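Local coordinates for PCF11 protein (Saccharomyces cerevisiae, PDB 1SZ9), which probably recognises the carboxy-terminal domain of RNA polymerase II through its CTD-interacting domain, as a factor in 3'-end processing of mRNA, at residues A[46-49]-A[50-54]; A[24-27]-A[28-32]; A[134-138]-A[139-143]; A[68-71]-A[72-76]. All blocks are in the same frame, centred on the assembly; numbering follows the deposited sequence.

Contact 1 of 4, residues A[46-49]-A[50-54]; sequences DAIE and SRIEK
Ile48 and Ile52 meet one turn apart on helix 41-54, a plain example of the i to i+4 spacing with which an alpha-helix gathers apolar side chains, here in the all-helical CTD-interacting domain. The path of Ile52 can be traced from its root outward. CB rests 3.6 Å from Ile48 O, and CG1 comes closer still, at 3.3 Å from Ile48 O, because a chi1 of -70° sets it beside its own backbone N, the atom that donates to that same oxygen. An extended chi2 (168°) then carries CD1 on to Ile48 CG2, 3.9 Å away, where methyl touches methyl as the two side chains pass at a slant. Beyond this pair, Ile52 also packs on Leu89 and Thr93 of helix 86-95, while Ile48 reaches Phe12, Leu67 and Phe82, so the two isoleucines face the interior. The backbone supplies the matching bond, Ile52 N to Ile48 O at 2.9 Å. On the polar side Glu49 OE1 is held by Asn85 ND2. At the helix end Lys54 NZ forms a salt bridge with its neighbour Glu53, meeting OE1 at 2.9 Å on the anti side, 20° out of the carboxylate plane.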
loop_
_atom_site.group_PDB
_atom_site.type_symbol
_atom_site.label_atom_id
_atom_site.label_comp_id
_atom_site.label_asym_id
_atom_site.label_seq_id
_atom_site.Cartn_x
_atom_site.Cartn_y
_atom_site.Cartn_z
ATOM N N ASP A 46 -0.252 -8.623 -5.873
ATOM C CA ASP A 46 0.909 -8.601 -6.757
ATOM C C ASP A 46 0.858 -7.455 -7.744
ATOM O O ASP A 46 1.878 -6.865 -8.064
ATOM C CB ASP A 46 1.056 -9.925 -7.495
ATOM C CG ASP A 46 1.518 -11.042 -6.577
ATOM O OD1 ASP A 46 2.164 -10.745 -5.536
ATOM O OD2 ASP A 46 1.248 -12.212 -6.906
ATOM N N ALA A 47 -0.335 -7.130 -8.217
ATOM C CA ALA A 47 -0.496 -6.023 -9.147
ATOM C C ALA A 47 -0.075 -4.704 -8.462
ATOM O O ALA A 47 0.644 -3.895 -9.042
ATOM C CB ALA A 47 -1.944 -5.940 -9.596
ATOM N N ILE A 48 -0.517 -4.494 -7.223
ATOM C CA ILE A 48 -0.166 -3.274 -6.513
ATOM C C ILE A 48 1.320 -3.220 -6.156
ATOM O O ILE A 48 1.947 -2.187 -6.334
ATOM C CB ILE A 48 -1.047 -3.102 -5.250
ATOM C CG1 ILE A 48 -2.469 -2.752 -5.685
ATOM C CG2 ILE A 48 -0.529 -1.957 -4.360
ATOM C CD1 ILE A 48 -3.439 -2.674 -4.557
ATOM N N GLU A 49 1.884 -4.320 -5.662
ATOM C CA GLU A 49 3.307 -4.334 -5.306
ATOM C C GLU A 49 4.155 -4.137 -6.556
ATOM O O GLU A 49 5.172 -3.438 -6.521
ATOM C CB GLU A 49 3.705 -5.641 -4.604
ATOM C CG GLU A 49 2.931 -5.896 -3.306
ATOM C CD GLU A 49 3.600 -6.908 -2.382
ATOM O OE1 GLU A 49 4.388 -7.740 -2.868
ATOM O OE2 GLU A 49 3.332 -6.880 -1.157
ATOM N N SER A 50 3.721 -4.746 -7.659
ATOM C CA SER A 50 4.428 -4.613 -8.927
ATOM C C SER A 50 4.417 -3.145 -9.356
ATOM O O SER A 50 5.462 -2.597 -9.727
ATOM C CB SER A 50 3.771 -5.502 -10.002
ATOM O OG SER A 50 4.371 -5.285 -11.262
ATOM N N ARG A 51 3.246 -2.501 -9.302
ATOM C CA ARG A 51 3.161 -1.082 -9.667
ATOM C C ARG A 51 4.074 -0.224 -8.777
ATOM O O ARG A 51 4.818 0.624 -9.271
ATOM C CB ARG A 51 1.709 -0.551 -9.592
ATOM C CG ARG A 51 1.655 0.978 -9.464
ATOM C CD ARG A 51 0.670 1.742 -10.359
ATOM N NE ARG A 51 1.048 1.725 -11.762
ATOM C CZ ARG A 51 1.070 2.782 -12.574
ATOM N NH1 ARG A 51 0.737 4.003 -12.154
ATOM N NH2 ARG A 51 1.429 2.605 -13.838
ATOM N N ILE A 52 4.034 -0.443 -7.465
ATOM C CA ILE A 52 4.884 0.325 -6.559
ATOM C C ILE A 52 6.363 0.179 -6.927
ATOM O O ILE A 52 7.139 1.141 -6.895
ATOM C CB ILE A 52 4.676 -0.129 -5.103
ATOM C CG1 ILE A 52 3.275 0.305 -4.633
ATOM C CG2 ILE A 52 5.769 0.453 -4.200
ATOM C CD1 ILE A 52 2.840 -0.328 -3.317
ATOM N N GLU A 53 6.747 -1.035 -7.284
ATOM C CA GLU A 53 8.123 -1.318 -7.649
ATOM C C GLU A 53 8.519 -0.759 -9.013
ATOM O O GLU A 53 9.629 -0.260 -9.187
ATOM C CB GLU A 53 8.337 -2.828 -7.630
ATOM C CG GLU A 53 9.749 -3.271 -7.899
ATOM C CD GLU A 53 9.942 -4.733 -7.549
ATOM O OE1 GLU A 53 9.329 -5.589 -8.225
ATOM O OE2 GLU A 53 10.693 -5.020 -6.589
ATOM N N LYS A 54 7.604 -0.831 -9.974
ATOM C CA LYS A 54 7.864 -0.371 -11.340
ATOM C C LYS A 54 7.675 1.104 -11.660
ATOM O O LYS A 54 8.575 1.731 -12.220
ATOM C CB LYS A 54 7.012 -1.167 -12.336
ATOM C CG LYS A 54 7.559 -2.534 -12.739
ATOM C CD LYS A 54 7.770 -3.464 -11.564
ATOM C CE LYS A 54 8.145 -4.852 -12.074
ATOM N NZ LYS A 54 8.371 -5.843 -10.991
#

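Contact 2 of 4, residues A[24-27]-A[28-32]; sequences RPII and TTLTK
Thr29 and Thr31 turn their hydroxyls back toward Pro25 and Ile27 by the same choice of torsion: chi1 values of -66° and -56° place each OG1 anti to its own carbonyl carbon, next to its backbone N, and hence facing the carbonyl four residues earlier. This is the familiar way in which a helical threonine doubles a main-chain bond. Thr29 OG1 donates to Pro25 O at 2.7 Å while Thr29 N reaches Pro25 O at 2.9 Å, the two donors coming from opposite faces of the carbonyl plane. Thr31 repeats the pattern on Ile27 O, its OG1 standing above that plane at 2.8 Å and its amide N approaching from the other face. The third case is a diluted one, since Thr28 OG1 makes only a weak bond of 3.2 Å to Arg24 O, and the Arg24 guanidinium lies obliquely beside that hydroxyl without bonding to it. On the side facing helix 3-16, Ile26 and Leu30 run alongside each other in the same direction, with Ile26 CG2 at 4.0 Å from Leu30 CD1; both pack against Ile15. A valine in place of Thr29 would probably cost Pro25 O its side-chain donor, leaving that carbonyl with the backbone amide alone of the two donors. Chemically, Thr29 and Thr31 each spend a hydroxyl proton on their own helix, and Thr31, buried against helix 57-73, has its OG1 tied to Ser69 OG as well, so that one hydroxyl serves both helices.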
loop_
_atom_site.group_PDB
_atom_site.type_symbol
_atom_site.label_atom_id
_atom_site.label_comp_id
_atom_site.label_asym_id
_atom_site.label_seq_id
_atom_site.Cartn_x
_atom_site.Cartn_y
_atom_site.Cartn_z
ATOM N N ARG A 24 -9.218 9.878 -6.049
ATOM C CA ARG A 24 -10.166 9.277 -5.110
ATOM C C ARG A 24 -11.108 8.269 -5.805
ATOM O O ARG A 24 -11.309 7.176 -5.297
ATOM C CB ARG A 24 -10.975 10.374 -4.372
ATOM C CG ARG A 24 -10.147 11.215 -3.387
ATOM C CD ARG A 24 -9.454 10.313 -2.352
ATOM N NE ARG A 24 -10.436 9.489 -1.641
ATOM C CZ ARG A 24 -10.179 8.302 -1.099
ATOM N NH1 ARG A 24 -8.956 7.774 -1.171
ATOM N NH2 ARG A 24 -11.150 7.640 -0.489
ATOM N N PRO A 25 -11.668 8.613 -6.988
ATOM C CA PRO A 25 -12.570 7.669 -7.675
ATOM C C PRO A 25 -11.893 6.342 -7.978
ATOM O O PRO A 25 -12.475 5.283 -7.775
ATOM C CB PRO A 25 -12.952 8.408 -8.963
ATOM C CG PRO A 25 -12.820 9.833 -8.599
ATOM C CD PRO A 25 -11.570 9.869 -7.748
ATOM N N ILE A 26 -10.657 6.412 -8.464
ATOM C CA ILE A 26 -9.884 5.217 -8.793
ATOM C C ILE A 26 -9.505 4.414 -7.542
ATOM O O ILE A 26 -9.687 3.197 -7.482
ATOM C CB ILE A 26 -8.577 5.578 -9.556
ATOM C CG1 ILE A 26 -8.899 6.115 -10.958
ATOM C CG2 ILE A 26 -7.672 4.373 -9.632
ATOM C CD1 ILE A 26 -7.653 6.552 -11.747
ATOM N N ILE A 27 -8.971 5.092 -6.540
ATOM C CA ILE A 27 -8.585 4.385 -5.323
ATOM C C ILE A 27 -9.796 3.692 -4.711
ATOM O O ILE A 27 -9.726 2.529 -4.313
ATOM C CB ILE A 27 -7.929 5.357 -4.309
ATOM C CG1 ILE A 27 -6.485 5.640 -4.752
ATOM C CG2 ILE A 27 -7.939 4.768 -2.898
ATOM C CD1 ILE A 27 -5.907 6.872 -4.096
ATOM N N THR A 28 -10.912 4.400 -4.655
ATOM C CA THR A 28 -12.123 3.820 -4.083
ATOM C C THR A 28 -12.647 2.665 -4.931
ATOM O O THR A 28 -13.126 1.669 -4.396
ATOM C CB THR A 28 -13.211 4.903 -3.923
ATOM O OG1 THR A 28 -12.830 5.774 -2.846
ATOM C CG2 THR A 28 -14.577 4.266 -3.593
ATOM N N THR A 29 -12.550 2.795 -6.250
ATOM C CA THR A 29 -13.014 1.742 -7.142
ATOM C C THR A 29 -12.136 0.502 -6.990
ATOM O O THR A 29 -12.645 -0.620 -6.982
ATOM C CB THR A 29 -13.059 2.239 -8.612
ATOM O OG1 THR A 29 -14.059 3.267 -8.721
ATOM C CG2 THR A 29 -13.415 1.096 -9.568
ATOM N N LEU A 30 -10.825 0.690 -6.857
ATOM C CA LEU A 30 -9.928 -0.450 -6.654
ATOM C C LEU A 30 -10.240 -1.144 -5.303
ATOM O O LEU A 30 -10.139 -2.367 -5.187
ATOM C CB LEU A 30 -8.459 0.006 -6.670
ATOM C CG LEU A 30 -7.865 0.452 -8.018
ATOM C CD1 LEU A 30 -6.456 1.063 -7.808
ATOM C CD2 LEU A 30 -7.797 -0.771 -8.973
ATOM N N THR A 31 -10.622 -0.356 -4.294
ATOM C CA THR A 31 -10.942 -0.887 -2.967
ATOM C C THR A 31 -12.225 -1.730 -3.037
ATOM O O THR A 31 -12.317 -2.783 -2.417
ATOM C CB THR A 31 -11.129 0.277 -1.954
ATOM O OG1 THR A 31 -9.949 1.089 -1.961
ATOM C CG2 THR A 31 -11.378 -0.252 -0.521
ATOM N N LYS A 32 -13.210 -1.260 -3.799
ATOM C CA LYS A 32 -14.469 -1.977 -3.959
ATOM C C LYS A 32 -14.221 -3.290 -4.718
ATOM O O LYS A 32 -14.799 -4.318 -4.385
ATOM C CB LYS A 32 -15.484 -1.104 -4.709
ATOM C CG LYS A 32 -15.992 0.085 -3.902
ATOM C CD LYS A 32 -16.733 1.090 -4.798
ATOM C CE LYS A 32 -17.969 0.466 -5.432
ATOM N NZ LYS A 32 -18.720 1.453 -6.233
#

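Contact 3 of 4, residues A[134-138]-A[139-143]; sequences FLIKA and SAAAL. Unlike the reference sequence in segment 139-143: Ala141 (reference Leu), Ala142 (reference His), Leu143 (reference Gln).
Leu135 closes tightly against the chain that folds back over it: its CB lies 3.7 Å from Ala141 CB, and its CD2 is 3.9 Å from Ala140 CB. The same leucine is buried and touches Tyr90 and Tyr94 of helix 86-95 and Phe109 of helix 99-112, and Ala140 joins it there by touching Tyr94 and Ile106. Polar atoms are gripped just as firmly at this end. Leu135 O takes Ala138 N at 3.0 Å and Ala140 N at 2.8 Å from opposite faces of its plane, with a weak third bond of 3.4 Å from Ala141 N. The pattern is a Schellman motif, the classic way of ending an alpha-helix. Ser139, with a positive phi of 52°, is the C-prime residue that reverses the chain; its N donates to Ile136 O at 3.0 Å from well above the carbonyl plane, 62° out of it. The packing of Leu135 on Ala140 is the apolar contact usually found across this motif. Outward from there the fit slackens. Ile136 CG1, set beside its own backbone N by a chi1 of -73°, meets mainly backbone, with Ala142 O at 3.6 Å. Its CD1 approaches Leu143 CB at 4.1 Å, the two side chains slanting across one another, but Leu143 is poorly ordered and the detail is doubtful. Ala141, Ala142 and Leu143 differ from the reference sequence, so this outer stretch probably reflects the construct rather than the natural protein. The Ala142 side chain leads away from the helix into an exposed setting.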
loop_
_atom_site.group_PDB
_atom_site.type_symbol
_atom_site.label_atom_id
_atom_site.label_comp_id
_atom_site.label_asym_id
_atom_site.label_seq_id
_atom_site.Cartn_x
_atom_site.Cartn_y
_atom_site.Cartn_z
ATOM N N PHE A 134 14.053 1.750 10.433
ATOM C CA PHE A 134 14.568 2.358 9.220
ATOM C C PHE A 134 14.303 3.887 9.224
ATOM O O PHE A 134 15.181 4.671 8.910
ATOM C CB PHE A 134 13.901 1.731 7.998
ATOM C CG PHE A 134 14.053 2.549 6.737
ATOM C CD1 PHE A 134 15.290 2.647 6.094
ATOM C CD2 PHE A 134 12.965 3.253 6.218
ATOM C CE1 PHE A 134 15.442 3.434 4.950
ATOM C CE2 PHE A 134 13.093 4.048 5.077
ATOM C CZ PHE A 134 14.337 4.143 4.436
ATOM N N LEU A 135 13.093 4.307 9.573
ATOM C CA LEU A 135 12.794 5.739 9.596
ATOM C C LEU A 135 13.693 6.492 10.596
ATOM O O LEU A 135 14.146 7.619 10.327
ATOM C CB LEU A 135 11.305 5.968 9.902
ATOM C CG LEU A 135 10.361 5.609 8.727
ATOM C CD1 LEU A 135 8.929 5.866 9.138
ATOM C CD2 LEU A 135 10.712 6.441 7.460
ATOM N N ILE A 136 13.935 5.879 11.754
ATOM C CA ILE A 136 14.826 6.473 12.753
ATOM C C ILE A 136 16.235 6.623 12.125
ATOM O O ILE A 136 16.860 7.677 12.225
ATOM C CB ILE A 136 14.902 5.581 14.002
ATOM C CG1 ILE A 136 13.594 5.683 14.782
ATOM C CG2 ILE A 136 16.090 5.993 14.885
ATOM C CD1 ILE A 136 13.477 4.655 15.912
ATOM N N LYS A 137 16.717 5.581 11.455
ATOM C CA LYS A 137 18.034 5.644 10.806
ATOM C C LYS A 137 18.063 6.599 9.610
ATOM O O LYS A 137 19.116 6.831 9.032
ATOM C CB LYS A 137 18.500 4.255 10.334
ATOM C CG LYS A 137 18.955 3.336 11.455
ATOM C CD LYS A 137 20.004 4.042 12.328
ATOM C CE LYS A 137 20.225 3.325 13.662
ATOM N NZ LYS A 137 20.796 4.282 14.657
ATOM N N ALA A 138 16.905 7.134 9.227
ATOM C CA ALA A 138 16.845 8.075 8.117
ATOM C C ALA A 138 16.486 9.471 8.639
ATOM O O ALA A 138 16.074 10.347 7.872
ATOM C CB ALA A 138 15.812 7.607 7.085
ATOM N N SER A 139 16.653 9.670 9.947
ATOM C CA SER A 139 16.340 10.949 10.596
ATOM C C SER A 139 14.919 11.358 10.216
ATOM O O SER A 139 14.652 12.533 9.964
ATOM C CB SER A 139 17.312 12.042 10.145
ATOM O OG SER A 139 18.637 11.555 10.128
ATOM N N ALA A 140 14.009 10.390 10.219
ATOM C CA ALA A 140 12.628 10.642 9.820
ATOM C C ALA A 140 11.595 10.332 10.897
ATOM O O ALA A 140 10.424 10.623 10.723
ATOM C CB ALA A 140 12.314 9.840 8.546
ATOM N N ALA A 141 12.038 9.731 11.992
ATOM C CA ALA A 141 11.170 9.391 13.123
ATOM C C ALA A 141 12.018 9.598 14.367
ATOM O O ALA A 141 13.246 9.449 14.306
ATOM C CB ALA A 141 10.699 7.912 13.040
ATOM N N ALA A 142 11.368 9.930 15.480
ATOM C CA ALA A 142 12.075 10.184 16.738
ATOM C C ALA A 142 12.521 8.934 17.477
ATOM O O ALA A 142 12.060 7.830 17.212
ATOM C CB ALA A 142 11.235 11.072 17.674
ATOM N N LEU A 143 13.392 9.175 18.451
ATOM C CA LEU A 143 14.067 8.180 19.285
ATOM C C LEU A 143 15.341 8.100 18.462
ATOM O O LEU A 143 16.092 7.126 18.501
ATOM C CB LEU A 143 13.329 6.837 19.330
ATOM C CG LEU A 143 12.045 6.860 20.164
ATOM C CD1 LEU A 143 11.481 5.450 20.287
ATOM C CD2 LEU A 143 12.342 7.431 21.548
#

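Contact 4 of 4, residues A[68-71]-A[72-76]; sequences DSIC and KNVGS
Asp68 and Lys72, one turn apart near the end of helix 57-73, are joined first by charge. Lys72 stretches out fully beyond CG and lies across the carboxylate, so that NZ forms a long salt bridge with Asp68 OD2 at 3.6 Å. A water bridges the two groups, donating to Asp68 OD1 at 2.8 Å and accepting from Lys72 NZ at 2.7 Å. The acid is posed for this by a chi1 of -178°, which puts CG opposite the backbone N; OD1 is also bonded to Trp112 NE1 of helix 99-112. Among the neutral side chains, Asn73 ND2 makes a weak bond of 3.2 Å to Ser69 OG, whose stronger partner is Thr31 OG1 on helix 24-36. Backbone bonds conclude the turn: Ile70 O accepts Val74 N at 2.9 Å and, in its carbonyl plane, Gly75 N at 3.2 Å. This is a helix C-terminus closed by a positive-phi glycine, within the all-helical CTD-interacting domain: at a phi of 85° and a psi of -134°, any side chain on Gly75 would collide with the carbonyl oxygen of Val74. Its CA also makes a CH...O contact with Cys71 O. Apolar contact is slight, Ile70 CG2 and Val74 CG2 standing 4.4 Å apart. A methionine in place of Lys72 would probably leave the Asp68 carboxylate without its positive mate and the bridging water without its ammonium partner. With an indole N-H and a water both on OD1 and an ammonium close to OD2, the carboxylate is likely to stay ionised and fixed in its rotation.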
loop_
_atom_site.group_PDB
_atom_site.type_symbol
_atom_site.label_atom_id
_atom_site.label_comp_id
_atom_site.label_asym_id
_atom_site.label_seq_id
_atom_site.Cartn_x
_atom_site.Cartn_y
_atom_site.Cartn_z
ATOM N N ASP A 68 -3.020 1.145 0.972
ATOM C CA ASP A 68 -3.508 1.666 2.246
ATOM C C ASP A 68 -5.045 1.595 2.342
ATOM O O ASP A 68 -5.587 1.135 3.340
ATOM C CB ASP A 68 -3.064 3.130 2.400
ATOM C CG ASP A 68 -3.480 3.732 3.724
ATOM O OD1 ASP A 68 -2.825 3.454 4.746
ATOM O OD2 ASP A 68 -4.470 4.482 3.748
ATOM N N SER A 69 -5.733 2.056 1.300
ATOM C CA SER A 69 -7.198 2.058 1.291
ATOM C C SER A 69 -7.752 0.634 1.383
ATOM O O SER A 69 -8.641 0.351 2.185
ATOM C CB SER A 69 -7.717 2.774 0.031
ATOM O OG SER A 69 -9.135 2.796 -0.015
ATOM N N ILE A 70 -7.207 -0.269 0.578
ATOM C CA ILE A 70 -7.637 -1.657 0.603
ATOM C C ILE A 70 -7.443 -2.288 1.992
ATOM O O ILE A 70 -8.338 -2.958 2.518
ATOM C CB ILE A 70 -6.878 -2.471 -0.478
ATOM C CG1 ILE A 70 -7.422 -2.091 -1.868
ATOM C CG2 ILE A 70 -6.987 -3.983 -0.202
ATOM C CD1 ILE A 70 -6.502 -2.504 -3.013
ATOM N N CYS A 71 -6.286 -2.065 2.606
ATOM C CA CYS A 71 -6.048 -2.627 3.927
ATOM C C CYS A 71 -6.925 -2.032 5.027
ATOM O O CYS A 71 -7.458 -2.759 5.864
ATOM C CB CYS A 71 -4.580 -2.477 4.305
ATOM S SG CYS A 71 -3.524 -3.548 3.332
ATOM N N LYS A 72 -7.066 -0.712 5.033
ATOM C CA LYS A 72 -7.881 -0.035 6.040
ATOM C C LYS A 72 -9.394 -0.256 5.908
ATOM O O LYS A 72 -10.105 -0.293 6.906
ATOM C CB LYS A 72 -7.623 1.466 5.997
ATOM C CG LYS A 72 -6.393 1.903 6.770
ATOM C CD LYS A 72 -6.205 3.399 6.669
ATOM C CE LYS A 72 -5.025 3.878 7.508
ATOM N NZ LYS A 72 -4.771 5.312 7.214
ATOM N N ASN A 73 -9.885 -0.400 4.684
ATOM C CA ASN A 73 -11.321 -0.547 4.479
ATOM C C ASN A 73 -11.818 -1.955 4.246
ATOM O O ASN A 73 -12.973 -2.255 4.539
ATOM C CB ASN A 73 -11.771 0.361 3.335
ATOM C CG ASN A 73 -11.446 1.816 3.610
ATOM O OD1 ASN A 73 -11.843 2.357 4.639
ATOM N ND2 ASN A 73 -10.713 2.451 2.702
ATOM N N VAL A 74 -10.961 -2.806 3.696
ATOM C CA VAL A 74 -11.340 -4.185 3.457
ATOM C C VAL A 74 -10.761 -5.021 4.592
ATOM O O VAL A 74 -11.474 -5.808 5.211
ATOM C CB VAL A 74 -10.809 -4.712 2.105
ATOM C CG1 VAL A 74 -11.397 -6.104 1.815
ATOM C CG2 VAL A 74 -11.189 -3.751 0.981
ATOM N N GLY A 75 -9.472 -4.825 4.872
ATOM C CA GLY A 75 -8.800 -5.570 5.925
ATOM C C GLY A 75 -8.313 -6.907 5.405
ATOM O O GLY A 75 -7.727 -6.978 4.326
ATOM N N SER A 76 -8.562 -7.974 6.160
ATOM C CA SER A 76 -8.142 -9.304 5.751
ATOM C C SER A 76 -8.801 -9.697 4.427
ATOM O O SER A 76 -9.913 -9.288 4.134
ATOM C CB SER A 76 -8.497 -10.334 6.832
ATOM O OG SER A 76 -7.945 -11.610 6.495
HETATM O O HOH W 1 -2.092 5.339 6.655
#

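Overall arrangement
Along the chain the order is contact 2, contact 1, contact 4 and last contact 3, each in series on its own helix: 24-36, 41-54, 57-73 and the end of 125-137. The first three belong to the CTD-interacting domain proper. Helix 57-73 ties them together, since contact 4 touches contact 2, about 11 Å away between centres, through Thr31 and Ser69, and meets contact 1, about 16 Å away, where Ile48 packs on Ile70. Contacts 1 and 2 come no nearer than about 6 Å. Contact 3 stands apart, with its centre 25 to 32 Å from the others. Local bonds along or at the end of a helix thus shape each element, while side chains between helices assemble the recognition domain.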